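Local coordinates for protein putative phage endolysin (Salmonella enterica subsp. enterica serovar Typhimurium, PDB 4EVX) that probably hydrolyses the beta-1,4 bonds between N-acetylmuramic acid and N-acetylglucosamine in peptidoglycan, as a lysozyme of glycosyl hydrolase family 24, at residues Q19-L23 / I35-H39. Residues are numbered along the deposited sequence; the frame is centred on the assembly and turned at random.
Sequences QGLSL and IGYGH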
loop_
_atom_site.group_PDB
_atom_site.type_symbol
_atom_site.label_atom_id
_atom_site.label_comp_id
_atom_site.label_asym_id
_atom_site.label_seq_id
_atom_site.Cartn_x
_atom_site.Cartn_y
_atom_site.Cartn_z
ATOM N N GLN A 19 -17.708 3.774 1.747
ATOM C CA GLN A 19 -18.206 2.949 2.835
ATOM C C GLN A 19 -19.657 3.334 3.136
ATOM O O GLN A 19 -19.945 4.466 3.555
ATOM C CB GLN A 19 -17.334 3.108 4.044
ATOM C CG GLN A 19 -17.594 2.098 5.192
ATOM C CD GLN A 19 -17.127 0.671 4.844
ATOM O OE1 GLN A 19 -16.173 0.454 4.066
ATOM N NE2 GLN A 19 -17.891 -0.304 5.177
ATOM N N GLY A 20 -20.546 2.372 3.025
ATOM C CA GLY A 20 -21.944 2.611 3.330
ATOM C C GLY A 20 -22.163 2.762 4.810
ATOM O O GLY A 20 -21.292 2.407 5.601
ATOM N N LEU A 21 -23.257 3.374 5.171
ATOM C CA LEU A 21 -23.682 3.577 6.527
ATOM C C LEU A 21 -24.753 2.600 6.851
ATOM O O LEU A 21 -25.761 2.553 6.130
ATOM C CB LEU A 21 -24.244 5.009 6.721
ATOM C CG LEU A 21 -24.912 5.353 8.033
ATOM C CD1 LEU A 21 -23.940 5.215 9.224
ATOM C CD2 LEU A 21 -25.475 6.766 7.985
ATOM N N SER A 22 -24.628 1.910 7.987
ATOM C CA SER A 22 -25.653 1.019 8.496
ATOM C C SER A 22 -26.016 1.501 9.858
ATOM O O SER A 22 -25.141 1.571 10.688
ATOM C CB SER A 22 -25.154 -0.422 8.581
ATOM O OG SER A 22 -24.726 -0.905 7.317
ATOM N N LEU A 23 -27.286 1.798 10.115
ATOM C CA LEU A 23 -27.682 2.275 11.448
ATOM C C LEU A 23 -28.053 1.125 12.345
ATOM O O LEU A 23 -28.237 1.323 13.555
ATOM C CB LEU A 23 -28.834 3.274 11.302
ATOM C CG LEU A 23 -28.490 4.569 10.573
ATOM C CD1 LEU A 23 -29.693 5.469 10.474
ATOM C CD2 LEU A 23 -27.269 5.251 11.178
ATOM N N ILE A 35 -21.382 -2.279 12.628
ATOM C CA ILE A 35 -22.369 -1.202 12.549
ATOM C C ILE A 35 -21.726 0.082 12.052
ATOM O O ILE A 35 -20.495 0.214 12.079
ATOM C CB ILE A 35 -22.994 -1.001 13.952
ATOM C CG1 ILE A 35 -24.414 -0.347 13.850
ATOM C CG2 ILE A 35 -22.039 -0.224 14.829
ATOM C CD1 ILE A 35 -25.227 -0.333 15.139
ATOM N N GLY A 36 -22.548 1.034 11.635
ATOM C CA GLY A 36 -22.066 2.335 11.207
ATOM C C GLY A 36 -21.300 2.255 9.905
ATOM O O GLY A 36 -21.761 1.649 8.918
ATOM N N TYR A 37 -20.108 2.870 9.888
ATOM C CA TYR A 37 -19.252 2.828 8.726
ATOM C C TYR A 37 -18.244 1.695 8.910
ATOM O O TYR A 37 -17.049 1.933 9.015
ATOM C CB TYR A 37 -18.519 4.190 8.498
ATOM C CG TYR A 37 -19.447 5.361 8.247
ATOM C CD1 TYR A 37 -19.966 5.606 6.984
ATOM C CD2 TYR A 37 -19.797 6.228 9.271
ATOM C CE1 TYR A 37 -20.790 6.698 6.742
ATOM C CE2 TYR A 37 -20.615 7.331 9.041
ATOM C CZ TYR A 37 -21.106 7.571 7.772
ATOM O OH TYR A 37 -22.004 8.591 7.531
ATOM N N GLY A 38 -18.744 0.476 8.978
ATOM C CA GLY A 38 -17.875 -0.675 9.096
ATOM C C GLY A 38 -17.208 -0.796 10.444
ATOM O O GLY A 38 -16.132 -1.357 10.549
ATOM N N HIS A 39 -17.802 -0.206 11.478
ATOM C CA HIS A 39 -17.245 -0.315 12.835
ATOM C C HIS A 39 -17.476 -1.691 13.489
ATOM O O HIS A 39 -18.632 -2.104 13.647
ATOM C CB HIS A 39 -17.840 0.728 13.768
ATOM C CG HIS A 39 -17.300 0.660 15.182
ATOM N ND1 HIS A 39 -15.958 1.029 15.488
ATOM C CD2 HIS A 39 -17.899 0.234 16.313
ATOM C CE1 HIS A 39 -15.837 0.844 16.799
ATOM N NE2 HIS A 39 -16.958 0.364 17.340
#
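Gly36 O takes the backbone N-H of Ser22 at 3.0 Å. It also receives a weak bond from Gly38 N in its own turn. The return bond is shorter: Gly36 N reaches Ser22 O at 2.8 Å. Ser22 and Gly36 thus form a single antiparallel hydrogen-bonded pair. The turn at 35-39 joins the two short strands of a beta-hairpin, and Ile35 and His39 close it with reciprocal backbone bonds. Gly36 and Gly38 both take backbone shapes with positive phi, where glycine fits most easily.

Tyr37 buries more area in this contact than any other residue. Leu21 CD1 lies over one face of its ring, 4.0 Å from the centroid, as a CH-pi contact. Chi1 of Leu21 (172°) turns CG away from the backbone N and beside the carbonyl carbon, and chi2 of 61° brings CD1 over the ring. Leu21 CB packs on Tyr37 CE1 at 3.8 Å. Gln19 O sits at the ring edge, in plane, 3.6 Å from Tyr37 CD1. Gln19 NE2 lies 3.9 Å from Gly38 CA, while OE1 makes a weak hydrogen bond to Arg97. Ala55 of helix 52-73 touches both Leu21 and Tyr37.

At the other end, Ile35 CD1 meets Leu23 O at 3.8 Å.

Two kinds of force therefore hold the 19-23 loop to the hairpin turn: directional backbone bonds align Ser22 with Gly36, and less directional apolar packing secures the Tyr37 side.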